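Processed glycerol phosphate lipoteichoic acid synthase 2 (Bacillus subtilis, PDB 2W8D) is a sulfatase-family protein of the alkaline phosphatase clan that holds a magnesium ion in its metal site. Local coordinates at residues A[46-51]-A[59-64]; A[168-173]-A[203-208]; A[327-332]-A[402-407]; A[350-355]-A[364-369]. All blocks are in the same frame, centred on the assembly; numbering follows the deposited sequence.

In the fold
From the N terminus, interaction 1 comes first. It closes a short loop, bringing the turn before strand 50-51 onto helix 58-65. Interaction 2 follows in series and joins the start of helix 171-183 to the loop between strand 189-194 and helix 219-244. All four of these segments belong to the sulfatase-like part of the chain. Interaction 3 closes a longer loop, from 327-332 to 402-407, near helix 6-17. Interaction 4 is nested inside that loop and ties neighbouring turns of the antiparallel sheet that includes strands 351-352, 356-359 and 362-365. No two contacts cross or touch. Interaction 3 lies across the chain's centre from interactions 1 and 2.

Interaction 1 (A[46-51]-A[59-64]); sequences IIDYKI and FLNKLA
Asn61 of helix 58-65 meets the type II turn Ile46-Tyr49 with its side-chain amide. Asp48 N donates to Asn61 OD1 over 3.1 Å, with an N-H...O angle of 154°. The donor stands above the amide plane, 49° out of it. The tight part of the contact is apolar and is carried by Ile47. Its two branches meet successive turns of the helix. CG2 of Ile47 is anti to the backbone N and reaches Ala64 CB at 4.1 Å. CD1 of Ile47, on the other branch, packs on Leu60 CB at 3.9 Å. Tyr71 of strand 70-76 touches both Ile47 and Ala64, and Phe293 lies against Leu60 and Ala64. The other side is looser and polar. Asp48 is exposed, and its OD1 slides past Asn61 CG at 3.5 Å, the carboxylate turned 57° from the amide. Asp48 OD2 turns to His65 instead. A water accepts from Asn61 ND2 at 3.0 Å. It donates to Ile46 O at 2.9 Å and to Tyr49 O at 2.8 Å. Glu55 also accepts from ND2, which holds the rotation of the amide. One uncharged side chain thus serves both polarities of the turn: OD1 takes its N-H directly, and ND2 reaches its carbonyls through water.

Interaction 2 (A[168-173]-A[203-208]); sequences GMKDKP and GMDEGD
Lys170 NZ is gripped by Asp208 OD2 across the contact, in a salt bridge of 2.8 Å, and by the backbone O of Glu162. The two charged side chains meet tip to tip. Lys170 NZ comes to Asp208 OD2 on its syn side, 22° out of the carboxylate plane. The lysine chain is extended beyond CG, and its CE is also close to Asp208 OD2, at 3.2 Å. A second carboxylate oxygen, Asp205 OD2, stands 4.5 Å from Lys170 NZ. That is beyond a salt bridge, but it probably adds to the negative field around the ammonium. Nearer the backbone, CE of the selenomethionine at Met204 touches Lys170 CG at 4.1 Å. The two side chains run past each other in opposite directions. Lys172 adds a weak bond from its NZ to Asp208 O at 3.4 Å, and its stronger partner is Gln233 of helix 219-244. Lys170 is the N-cap residue of helix 171-183, so the surface loop 203-208 is fastened where that helix starts. The helix leads into strand 189-194, which pairs in parallel with strand 125-130, an alpha/beta arrangement consistent with the alkaline phosphatase clan.

Interaction 3 (A[327-332]-A[402-407]); sequences DYLMSG and RFYEPK
Tyr404 brings its hydroxyl to two oxygens of Asp327. OH of Tyr404 is 2.5 Å from Asp327 O and 2.7 Å from Asp327 OD1. The backbone oxygen lies at the edge of the ring, in its plane, while the carboxylate is turned 88° from the ring. Leu329 covers one face of the ring with a CH-pi contact. Its CG is 4.0 Å from the centroid of the Tyr404 ring, 14° off the normal. Beside this, Pro406 CB rests against Tyr328 CE1 at 3.5 Å, the two side chains crossing at about a right angle. Asp327 OD2 takes a weak bond from Lys407 N at 3.3 Å. Further out, helix 6-17 backs the group: Met14 touches Leu329, and Glu11 and Lys15 touch Tyr404. Ile118 packs on Tyr328, and Gln113 bonds to Tyr404 O. Both Asp327 oxygens lie within hydrogen-bonding distance of the phenol, so two polar groups of one residue converge on a single hydroxyl. The negative charge of Asp327 is probably eased by Lys15, a long and weak ion-pair partner of OD1.

Interaction 4 (A[350-355]-A[364-369]); sequences DFISPK and YDTKTG
Two turns of an antiparallel sheet meet here, at Lys355 and Thr366. Residues 353-355 link strand 351-352 to strand 356-359, and residues 366-369 follow strand 362-365. Thr366 N donates to Lys355 O over 3.1 Å in an almost straight bond, with an N-H...O angle of 176°. The N-H comes from above the carbonyl plane, 47° out of it. The side chain of Thr366 points at the same turn. Its CB lies 3.2 Å from Pro354 O. Its OG1 is modelled 2.6 Å from Ser353 O, but the position of that hydroxyl is doubtful. Tyr307 covers both Pro354 and Thr366. Lys355 and Lys367 are exposed. The turn at 365-369 is held from within by Asp365. Asp365 OD2 accepts from Thr368 N at 2.8 Å and from Thr368 OG1 at 2.8 Å. Both come to its anti side, from opposite faces of the carboxylate plane. Two donors on one oxygen probably fix the rotation of the group. Gly369 N closes the turn on Asp365 O at 2.8 Å. In the partner turn, Ser353 OG takes a weak bond from Lys355 N, while its stronger partner is Glu381 of helix 380-397. That helix also packs on Phe351. The bond from Thr366 N to Lys355 O continues the pairing of strands 356-359 and 362-365 past its end, and the Asx motif at Asp365 turns the chain toward strand 371-372, as in an antiparallel meander.

Interaction 1 (A[46-51]-A[59-64])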
loop_
_atom_site.group_PDB
_atom_site.type_symbol
_atom_site.label_atom_id
_atom_site.label_comp_id
_atom_site.label_asym_id
_atom_site.label_seq_id
_atom_site.Cartn_x
_atom_site.Cartn_y
_atom_site.Cartn_z
ATOM N N ILE A 46 4.337 -12.491 -8.969
ATOM C CA ILE A 46 3.553 -12.382 -10.186
ATOM C C ILE A 46 4.197 -11.535 -11.290
ATOM O O ILE A 46 3.966 -11.787 -12.478
ATOM C CB ILE A 46 2.144 -11.819 -9.881
ATOM C CG1 ILE A 46 1.278 -12.970 -9.380
ATOM C CG2 ILE A 46 1.483 -11.371 -11.086
ATOM C CD1 ILE A 46 1.322 -14.215 -10.330
ATOM N N ILE A 47 4.983 -10.536 -10.891
ATOM C CA ILE A 47 5.665 -9.659 -11.832
ATOM C C ILE A 47 6.680 -10.478 -12.622
ATOM O O ILE A 47 7.538 -11.163 -12.045
ATOM C CB ILE A 47 6.315 -8.458 -11.113
ATOM C CG1 ILE A 47 5.265 -7.597 -10.408
ATOM C CG2 ILE A 47 7.071 -7.584 -12.089
ATOM C CD1 ILE A 47 4.067 -7.166 -11.277
ATOM N N ASP A 48 6.512 -10.476 -13.931
ATOM C CA ASP A 48 7.347 -11.222 -14.882
ATOM C C ASP A 48 7.081 -12.684 -14.936
ATOM O O ASP A 48 7.755 -13.384 -15.674
ATOM C CB ASP A 48 8.847 -10.940 -14.710
ATOM C CG ASP A 48 9.213 -9.540 -15.182
ATOM O OD1 ASP A 48 8.465 -8.981 -16.011
ATOM O OD2 ASP A 48 10.214 -8.974 -14.718
ATOM N N TYR A 49 6.107 -13.155 -14.160
ATOM C CA TYR A 49 5.733 -14.558 -14.191
ATOM C C TYR A 49 4.994 -14.877 -15.496
ATOM O O TYR A 49 4.239 -14.046 -16.029
ATOM C CB TYR A 49 4.831 -14.889 -13.023
ATOM C CG TYR A 49 4.915 -16.341 -12.640
ATOM C CD1 TYR A 49 5.891 -16.788 -11.743
ATOM C CD2 TYR A 49 4.062 -17.275 -13.207
ATOM C CE1 TYR A 49 6.002 -18.139 -11.410
ATOM C CE2 TYR A 49 4.168 -18.634 -12.888
ATOM C CZ TYR A 49 5.129 -19.047 -11.986
ATOM O OH TYR A 49 5.230 -20.368 -11.672
ATOM N N LYS A 50 5.211 -16.083 -15.996
ATOM C CA LYS A 50 4.512 -16.540 -17.197
ATOM C C LYS A 50 3.931 -17.923 -16.985
ATOM O O LYS A 50 4.480 -18.722 -16.235
ATOM C CB LYS A 50 5.432 -16.589 -18.427
ATOM C CG LYS A 50 6.204 -15.346 -18.695
ATOM C CD LYS A 50 6.940 -15.440 -20.012
ATOM C CE LYS A 50 7.816 -14.206 -20.179
ATOM N NZ LYS A 50 8.566 -14.125 -21.473
ATOM N N ILE A 51 2.810 -18.152 -17.661
ATOM C CA ILE A 51 2.100 -19.423 -17.742
ATOM C C ILE A 51 2.018 -19.722 -19.248
ATOM O O ILE A 51 1.512 -18.882 -20.003
ATOM C CB ILE A 51 0.642 -19.278 -17.172
ATOM C CG1 ILE A 51 0.652 -18.936 -15.668
ATOM C CG2 ILE A 51 -0.152 -20.563 -17.376
ATOM C CD1 ILE A 51 1.282 -20.065 -14.807
ATOM N N PHE A 59 0.786 -5.540 -18.488
ATOM C CA PHE A 59 0.872 -4.081 -18.305
ATOM C C PHE A 59 1.815 -3.684 -17.172
ATOM O O PHE A 59 2.650 -2.783 -17.328
ATOM C CB PHE A 59 -0.493 -3.419 -18.090
ATOM C CG PHE A 59 -0.460 -1.932 -18.272
ATOM C CD1 PHE A 59 -0.269 -1.381 -19.554
ATOM C CD2 PHE A 59 -0.565 -1.083 -17.165
ATOM C CE1 PHE A 59 -0.252 0.021 -19.765
ATOM C CE2 PHE A 59 -0.531 0.303 -17.328
ATOM C CZ PHE A 59 -0.389 0.876 -18.656
ATOM N N LEU A 60 1.680 -4.378 -16.047
ATOM C CA LEU A 60 2.463 -4.085 -14.850
ATOM C C LEU A 60 3.919 -4.372 -15.151
ATOM O O LEU A 60 4.791 -3.592 -14.765
ATOM C CB LEU A 60 1.937 -4.862 -13.635
ATOM C CG LEU A 60 0.521 -4.395 -13.189
ATOM C CD1 LEU A 60 -0.050 -5.185 -11.972
ATOM C CD2 LEU A 60 0.394 -2.889 -12.912
ATOM N N ASN A 61 4.179 -5.466 -15.870
ATOM C CA ASN A 61 5.528 -5.770 -16.385
ATOM C C ASN A 61 6.148 -4.646 -17.201
ATOM O O ASN A 61 7.319 -4.323 -17.013
ATOM C CB ASN A 61 5.545 -7.069 -17.219
ATOM C CG ASN A 61 5.087 -8.256 -16.425
ATOM O OD1 ASN A 61 4.935 -8.182 -15.194
ATOM N ND2 ASN A 61 4.831 -9.353 -17.114
ATOM N N LYS A 62 5.377 -4.044 -18.096
ATOM C CA LYS A 62 5.922 -2.951 -18.911
ATOM C C LYS A 62 6.339 -1.786 -17.994
ATOM O O LYS A 62 7.422 -1.239 -18.125
ATOM C CB LYS A 62 4.929 -2.493 -19.986
ATOM C CG LYS A 62 5.587 -1.701 -21.097
ATOM C CD LYS A 62 4.583 -1.095 -22.081
ATOM C CE LYS A 62 3.753 0.019 -21.457
ATOM N NZ LYS A 62 3.141 0.880 -22.518
ATOM N N LEU A 63 5.503 -1.452 -17.036
ATOM C CA LEU A 63 5.846 -0.407 -16.064
ATOM C C LEU A 63 7.103 -0.751 -15.277
ATOM O O LEU A 63 7.932 0.118 -15.005
ATOM C CB LEU A 63 4.694 -0.205 -15.075
ATOM C CG LEU A 63 3.349 0.174 -15.681
ATOM C CD1 LEU A 63 2.347 0.364 -14.587
ATOM C CD2 LEU A 63 3.481 1.463 -16.524
ATOM N N ALA A 64 7.195 -2.017 -14.875
ATOM C CA ALA A 64 8.343 -2.534 -14.185
ATOM C C ALA A 64 9.596 -2.404 -15.025
ATOM O O ALA A 64 10.677 -2.230 -14.469
ATOM C CB ALA A 64 8.112 -4.001 -13.760
HETATM O O HOH W 1 3.619 -11.407 -15.369
#

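Interaction 2 (A[168-173]-A[203-208])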
loop_
_atom_site.group_PDB
_atom_site.type_symbol
_atom_site.label_atom_id
_atom_site.label_comp_id
_atom_site.label_asym_id
_atom_site.label_seq_id
_atom_site.Cartn_x
_atom_site.Cartn_y
_atom_site.Cartn_z
ATOM N N GLY A 168 -18.548 -6.942 -4.508
ATOM C CA GLY A 168 -19.192 -5.821 -5.190
ATOM C C GLY A 168 -18.748 -5.670 -6.626
ATOM O O GLY A 168 -18.732 -6.642 -7.392
HETATM N N MSE A 169 -18.404 -4.443 -7.011
HETATM C CA MSE A 169 -18.100 -4.154 -8.423
HETATM C C MSE A 169 -16.841 -4.898 -8.881
HETATM O O MSE A 169 -15.855 -4.966 -8.158
HETATM C CB MSE A 169 -17.865 -2.664 -8.654
HETATM C CG MSE A 169 -19.059 -1.791 -8.485
HETATM SE SE MSE A 169 -20.482 -2.047 -9.812
HETATM C CE MSE A 169 -19.553 -1.373 -11.415
ATOM N N LYS A 170 -16.891 -5.417 -10.097
ATOM C CA LYS A 170 -15.697 -5.853 -10.807
ATOM C C LYS A 170 -14.838 -4.642 -11.208
ATOM O O LYS A 170 -15.376 -3.591 -11.548
ATOM C CB LYS A 170 -16.113 -6.629 -12.048
ATOM C CG LYS A 170 -16.747 -7.972 -11.747
ATOM C CD LYS A 170 -17.278 -8.597 -13.017
ATOM C CE LYS A 170 -17.862 -9.974 -12.780
ATOM N NZ LYS A 170 -18.714 -10.330 -13.962
ATOM N N ASP A 171 -13.519 -4.796 -11.189
ATOM C CA ASP A 171 -12.582 -3.727 -11.520
ATOM C C ASP A 171 -12.788 -3.022 -12.893
ATOM O O ASP A 171 -12.760 -1.810 -12.939
ATOM C CB ASP A 171 -11.145 -4.228 -11.372
ATOM C CG ASP A 171 -10.813 -4.677 -9.950
ATOM O OD1 ASP A 171 -11.610 -4.410 -9.006
ATOM O OD2 ASP A 171 -9.746 -5.315 -9.767
ATOM N N LYS A 172 -12.983 -3.757 -13.990
ATOM C CA LYS A 172 -13.193 -3.125 -15.313
ATOM C C LYS A 172 -14.318 -2.086 -15.365
ATOM O O LYS A 172 -14.035 -0.949 -15.702
ATOM C CB LYS A 172 -13.306 -4.130 -16.470
ATOM C CG LYS A 172 -11.950 -4.730 -16.902
ATOM C CD LYS A 172 -12.103 -5.635 -18.104
ATOM C CE LYS A 172 -10.866 -6.473 -18.335
ATOM N NZ LYS A 172 -11.150 -7.605 -19.301
ATOM N N PRO A 173 -15.567 -2.447 -14.988
ATOM C CA PRO A 173 -16.612 -1.397 -14.922
ATOM C C PRO A 173 -16.435 -0.406 -13.762
ATOM O O PRO A 173 -16.859 0.740 -13.864
ATOM C CB PRO A 173 -17.918 -2.182 -14.764
ATOM C CG PRO A 173 -17.496 -3.522 -14.256
ATOM C CD PRO A 173 -16.133 -3.793 -14.804
ATOM N N GLY A 203 -11.662 -17.114 -8.113
ATOM C CA GLY A 203 -12.424 -17.476 -9.328
ATOM C C GLY A 203 -12.659 -16.218 -10.174
ATOM O O GLY A 203 -12.738 -15.104 -9.645
HETATM N N MSE A 204 -12.714 -16.356 -11.484
HETATM C CA MSE A 204 -13.275 -15.266 -12.301
HETATM C C MSE A 204 -14.293 -15.925 -13.213
HETATM O O MSE A 204 -14.150 -17.100 -13.527
HETATM C CB MSE A 204 -12.196 -14.482 -13.083
HETATM C CG MSE A 204 -12.463 -12.956 -13.210
HETATM SE SE MSE A 204 -12.009 -11.765 -11.641
HETATM C CE MSE A 204 -13.584 -10.584 -11.738
ATOM N N ASP A 205 -15.340 -15.197 -13.593
ATOM C CA ASP A 205 -16.368 -15.754 -14.492
ATOM C C ASP A 205 -15.871 -15.790 -15.934
ATOM O O ASP A 205 -15.248 -14.841 -16.396
ATOM C CB ASP A 205 -17.672 -14.937 -14.418
ATOM C CG ASP A 205 -18.103 -14.601 -12.971
ATOM O OD1 ASP A 205 -19.301 -14.771 -12.662
ATOM O OD2 ASP A 205 -17.274 -14.146 -12.145
ATOM N N GLU A 206 -16.127 -16.889 -16.641
ATOM C CA GLU A 206 -16.046 -16.876 -18.113
ATOM C C GLU A 206 -17.223 -16.054 -18.603
ATOM O O GLU A 206 -18.321 -16.148 -18.052
ATOM C CB GLU A 206 -16.064 -18.284 -18.730
ATOM C CG GLU A 206 -14.779 -18.673 -19.526
ATOM C CD GLU A 206 -14.964 -18.717 -21.074
ATOM O OE1 GLU A 206 -16.113 -18.606 -21.575
ATOM O OE2 GLU A 206 -13.949 -18.878 -21.801
ATOM N N GLY A 207 -16.996 -15.204 -19.597
ATOM C CA GLY A 207 -15.683 -14.965 -20.156
ATOM C C GLY A 207 -15.342 -13.527 -19.862
ATOM O O GLY A 207 -15.441 -12.671 -20.735
ATOM N N ASP A 208 -14.967 -13.254 -18.617
ATOM C CA ASP A 208 -14.435 -11.943 -18.259
ATOM C C ASP A 208 -12.934 -11.815 -18.488
ATOM O O ASP A 208 -12.408 -10.704 -18.581
ATOM C CB ASP A 208 -14.815 -11.563 -16.835
ATOM C CG ASP A 208 -16.089 -10.745 -16.787
ATOM O OD1 ASP A 208 -16.637 -10.375 -17.862
ATOM O OD2 ASP A 208 -16.547 -10.464 -15.664
#

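Interaction 3 (A[327-332]-A[402-407])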
loop_
_atom_site.group_PDB
_atom_site.type_symbol
_atom_site.label_atom_id
_atom_site.label_comp_id
_atom_site.label_asym_id
_atom_site.label_seq_id
_atom_site.Cartn_x
_atom_site.Cartn_y
_atom_site.Cartn_z
ATOM N N ASP A 327 8.296 17.575 10.779
ATOM C CA ASP A 327 7.477 17.958 11.928
ATOM C C ASP A 327 6.325 16.986 12.248
ATOM O O ASP A 327 5.614 17.172 13.230
ATOM C CB ASP A 327 6.978 19.399 11.802
ATOM C CG ASP A 327 6.911 20.110 13.155
ATOM O OD1 ASP A 327 7.305 19.500 14.176
ATOM O OD2 ASP A 327 6.471 21.281 13.211
ATOM N N TYR A 328 6.165 15.936 11.446
ATOM C CA TYR A 328 5.126 14.924 11.695
ATOM C C TYR A 328 5.637 13.679 12.378
ATOM O O TYR A 328 6.764 13.248 12.150
ATOM C CB TYR A 328 4.449 14.521 10.392
ATOM C CG TYR A 328 3.848 15.700 9.704
ATOM C CD1 TYR A 328 2.667 16.271 10.179
ATOM C CD2 TYR A 328 4.467 16.274 8.595
ATOM C CE1 TYR A 328 2.102 17.355 9.559
ATOM C CE2 TYR A 328 3.906 17.384 7.970
ATOM C CZ TYR A 328 2.721 17.915 8.466
ATOM O OH TYR A 328 2.148 19.012 7.866
ATOM N N LEU A 329 4.774 13.065 13.175
ATOM C CA LEU A 329 5.124 11.840 13.855
ATOM C C LEU A 329 4.724 10.660 12.977
ATOM O O LEU A 329 3.601 10.159 13.058
ATOM C CB LEU A 329 4.466 11.792 15.231
ATOM C CG LEU A 329 4.866 12.901 16.216
ATOM C CD1 LEU A 329 4.406 12.520 17.589
ATOM C CD2 LEU A 329 6.377 13.158 16.233
HETATM N N MSE A 330 5.664 10.253 12.127
HETATM C CA MSE A 330 5.482 9.224 11.134
HETATM C C MSE A 330 6.560 8.174 11.344
HETATM O O MSE A 330 7.707 8.504 11.598
HETATM C CB MSE A 330 5.588 9.818 9.738
HETATM C CG MSE A 330 4.347 10.585 9.310
HETATM SE SE MSE A 330 4.471 11.318 7.496
HETATM C CE MSE A 330 2.586 11.805 7.303
ATOM N N SER A 331 6.180 6.906 11.224
ATOM C CA SER A 331 7.090 5.801 11.463
ATOM C C SER A 331 8.002 5.511 10.285
ATOM O O SER A 331 9.106 4.989 10.468
ATOM C CB SER A 331 6.289 4.539 11.803
ATOM O OG SER A 331 5.784 4.642 13.128
ATOM N N GLY A 332 7.543 5.844 9.080
ATOM C CA GLY A 332 8.245 5.450 7.851
ATOM C C GLY A 332 9.371 6.360 7.391
ATOM O O GLY A 332 9.560 7.465 7.878
ATOM N N ARG A 402 -3.613 13.837 19.935
ATOM C CA ARG A 402 -4.370 14.895 20.644
ATOM C C ARG A 402 -3.442 15.964 21.249
ATOM O O ARG A 402 -3.863 17.095 21.508
ATOM C CB ARG A 402 -5.235 14.325 21.785
ATOM C CG ARG A 402 -6.331 13.364 21.352
ATOM C CD ARG A 402 -6.977 12.753 22.545
ATOM N NE ARG A 402 -6.125 11.737 23.173
ATOM C CZ ARG A 402 -6.284 11.276 24.416
ATOM N NH1 ARG A 402 -7.240 11.776 25.187
ATOM N NH2 ARG A 402 -5.461 10.341 24.902
ATOM N N PHE A 403 -2.193 15.586 21.503
ATOM C CA PHE A 403 -1.256 16.437 22.232
ATOM C C PHE A 403 -0.076 16.902 21.374
ATOM O O PHE A 403 0.903 17.394 21.903
ATOM C CB PHE A 403 -0.741 15.689 23.473
ATOM C CG PHE A 403 -1.840 15.037 24.294
ATOM C CD1 PHE A 403 -2.809 15.818 24.939
ATOM C CD2 PHE A 403 -1.910 13.646 24.412
ATOM C CE1 PHE A 403 -3.812 15.225 25.662
ATOM C CE2 PHE A 403 -2.918 13.048 25.149
ATOM C CZ PHE A 403 -3.867 13.831 25.768
ATOM N N TYR A 404 -0.164 16.731 20.052
ATOM C CA TYR A 404 0.892 17.164 19.152
ATOM C C TYR A 404 0.362 18.065 18.048
ATOM O O TYR A 404 -0.541 17.665 17.313
ATOM C CB TYR A 404 1.564 15.960 18.510
ATOM C CG TYR A 404 2.780 16.350 17.740
ATOM C CD1 TYR A 404 2.779 16.345 16.347
ATOM C CD2 TYR A 404 3.925 16.774 18.406
ATOM C CE1 TYR A 404 3.913 16.716 15.635
ATOM C CE2 TYR A 404 5.062 17.158 17.713
ATOM C CZ TYR A 404 5.059 17.136 16.330
ATOM O OH TYR A 404 6.204 17.521 15.656
ATOM N N GLU A 405 0.938 19.259 17.909
ATOM C CA GLU A 405 0.592 20.146 16.794
ATOM C C GLU A 405 1.780 20.429 15.870
ATOM O O GLU A 405 2.700 21.151 16.254
ATOM C CB GLU A 405 -0.000 21.467 17.283
ATOM C CG GLU A 405 -0.676 21.404 18.658
ATOM C CD GLU A 405 -1.898 22.302 18.749
ATOM O OE1 GLU A 405 -1.909 23.232 19.594
ATOM O OE2 GLU A 405 -2.853 22.072 17.966
ATOM N N PRO A 406 1.761 19.855 14.649
ATOM C CA PRO A 406 2.757 20.157 13.623
ATOM C C PRO A 406 2.467 21.543 13.077
ATOM O O PRO A 406 1.355 22.029 13.252
ATOM C CB PRO A 406 2.504 19.091 12.543
ATOM C CG PRO A 406 1.588 18.071 13.178
ATOM C CD PRO A 406 0.784 18.862 14.177
ATOM N N LYS A 407 3.437 22.159 12.402
ATOM C CA LYS A 407 3.353 23.595 12.105
ATOM C C LYS A 407 2.316 23.996 11.062
ATOM O O LYS A 407 1.602 24.988 11.234
ATOM C CB LYS A 407 4.728 24.204 11.751
ATOM C CG LYS A 407 5.297 25.204 12.797
ATOM C CD LYS A 407 4.205 26.068 13.460
ATOM C CE LYS A 407 3.926 27.392 12.716
ATOM N NZ LYS A 407 2.651 27.997 13.180
#

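Interaction 4 (A[350-355]-A[364-369])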
loop_
_atom_site.group_PDB
_atom_site.type_symbol
_atom_site.label_atom_id
_atom_site.label_comp_id
_atom_site.label_asym_id
_atom_site.label_seq_id
_atom_site.Cartn_x
_atom_site.Cartn_y
_atom_site.Cartn_z
ATOM N N ASP A 350 8.597 -10.167 13.522
ATOM C CA ASP A 350 9.522 -10.626 12.503
ATOM C C ASP A 350 10.007 -9.394 11.735
ATOM O O ASP A 350 9.469 -8.275 11.880
ATOM C CB ASP A 350 8.839 -11.615 11.536
ATOM C CG ASP A 350 8.396 -12.917 12.246
ATOM O OD1 ASP A 350 8.742 -13.130 13.436
ATOM O OD2 ASP A 350 7.690 -13.735 11.630
ATOM N N PHE A 351 11.055 -9.582 10.961
ATOM C CA PHE A 351 11.540 -8.509 10.120
ATOM C C PHE A 351 12.365 -9.006 8.980
ATOM O O PHE A 351 12.751 -10.167 8.951
ATOM C CB PHE A 351 12.273 -7.413 10.920
ATOM C CG PHE A 351 13.647 -7.788 11.413
ATOM C CD1 PHE A 351 14.765 -7.621 10.600
ATOM C CD2 PHE A 351 13.845 -8.188 12.741
ATOM C CE1 PHE A 351 16.062 -7.922 11.078
ATOM C CE2 PHE A 351 15.126 -8.484 13.227
ATOM C CZ PHE A 351 16.229 -8.351 12.398
ATOM N N ILE A 352 12.613 -8.120 8.019
ATOM C CA ILE A 352 13.499 -8.439 6.925
ATOM C C ILE A 352 14.366 -7.242 6.638
ATOM O O ILE A 352 13.924 -6.105 6.766
ATOM C CB ILE A 352 12.753 -8.915 5.684
ATOM C CG1 ILE A 352 13.755 -9.373 4.615
ATOM C CG2 ILE A 352 11.846 -7.795 5.096
ATOM C CD1 ILE A 352 13.154 -10.269 3.589
ATOM N N SER A 353 15.619 -7.509 6.287
ATOM C CA SER A 353 16.565 -6.481 5.880
ATOM C C SER A 353 17.534 -7.083 4.849
ATOM O O SER A 353 17.536 -8.290 4.646
ATOM C CB SER A 353 17.338 -5.999 7.100
ATOM O OG SER A 353 18.424 -6.853 7.339
ATOM N N PRO A 354 18.377 -6.246 4.212
ATOM C CA PRO A 354 19.299 -6.837 3.243
ATOM C C PRO A 354 20.180 -7.898 3.887
ATOM O O PRO A 354 20.542 -8.861 3.235
ATOM C CB PRO A 354 20.138 -5.638 2.768
ATOM C CG PRO A 354 19.239 -4.453 2.969
ATOM C CD PRO A 354 18.404 -4.771 4.176
ATOM N N LYS A 355 20.517 -7.707 5.152
ATOM C CA LYS A 355 21.294 -8.687 5.907
ATOM C C LYS A 355 20.515 -9.927 6.407
ATOM O O LYS A 355 20.934 -11.067 6.183
ATOM C CB LYS A 355 21.970 -8.011 7.112
ATOM C CG LYS A 355 23.393 -8.516 7.323
ATOM C CD LYS A 355 23.865 -8.241 8.740
ATOM C CE LYS A 355 25.344 -8.483 8.910
ATOM N NZ LYS A 355 25.720 -8.108 10.299
ATOM N N TYR A 364 17.920 -15.962 9.262
ATOM C CA TYR A 364 18.448 -16.483 8.036
ATOM C C TYR A 364 19.201 -15.386 7.339
ATOM O O TYR A 364 18.882 -14.196 7.519
ATOM C CB TYR A 364 17.319 -16.954 7.133
ATOM C CG TYR A 364 16.385 -17.935 7.783
ATOM C CD1 TYR A 364 16.536 -19.301 7.602
ATOM C CD2 TYR A 364 15.331 -17.484 8.563
ATOM C CE1 TYR A 364 15.655 -20.205 8.211
ATOM C CE2 TYR A 364 14.441 -18.374 9.165
ATOM C CZ TYR A 364 14.602 -19.715 8.978
ATOM O OH TYR A 364 13.716 -20.553 9.596
ATOM N N ASP A 365 20.194 -15.784 6.545
ATOM C CA ASP A 365 20.834 -14.834 5.660
ATOM C C ASP A 365 19.841 -14.456 4.559
ATOM O O ASP A 365 19.354 -15.316 3.834
ATOM C CB ASP A 365 22.116 -15.412 5.051
ATOM C CG ASP A 365 22.771 -14.445 4.086
ATOM O OD1 ASP A 365 23.256 -13.382 4.541
ATOM O OD2 ASP A 365 22.770 -14.732 2.869
ATOM N N THR A 366 19.524 -13.173 4.457
ATOM C CA THR A 366 18.538 -12.715 3.487
ATOM C C THR A 366 18.889 -13.125 2.055
ATOM O O THR A 366 18.022 -13.604 1.329
ATOM C CB THR A 366 18.333 -11.206 3.546
ATOM O OG1 THR A 366 17.664 -10.880 4.764
ATOM C CG2 THR A 366 17.426 -10.733 2.383
ATOM N N LYS A 367 20.157 -12.967 1.681
ATOM C CA LYS A 367 20.629 -13.333 0.337
ATOM C C LYS A 367 20.482 -14.828 0.025
ATOM O O LYS A 367 19.954 -15.182 -1.033
ATOM C CB LYS A 367 22.095 -12.924 0.118
ATOM C CG LYS A 367 22.326 -11.754 -0.882
ATOM C CD LYS A 367 22.549 -10.400 -0.145
ATOM C CE LYS A 367 24.035 -10.191 0.250
ATOM N NZ LYS A 367 24.205 -9.429 1.535
ATOM N N THR A 368 20.926 -15.698 0.945
ATOM C CA THR A 368 21.074 -17.108 0.615
ATOM C C THR A 368 20.028 -18.051 1.209
ATOM O O THR A 368 19.923 -19.199 0.778
ATOM C CB THR A 368 22.483 -17.621 0.983
ATOM O OG1 THR A 368 22.697 -17.486 2.393
ATOM C CG2 THR A 368 23.561 -16.857 0.214
ATOM N N GLY A 369 19.259 -17.578 2.191
ATOM C CA GLY A 369 18.382 -18.472 2.985
ATOM C C GLY A 369 19.055 -19.347 4.035
ATOM O O GLY A 369 18.386 -20.071 4.781
#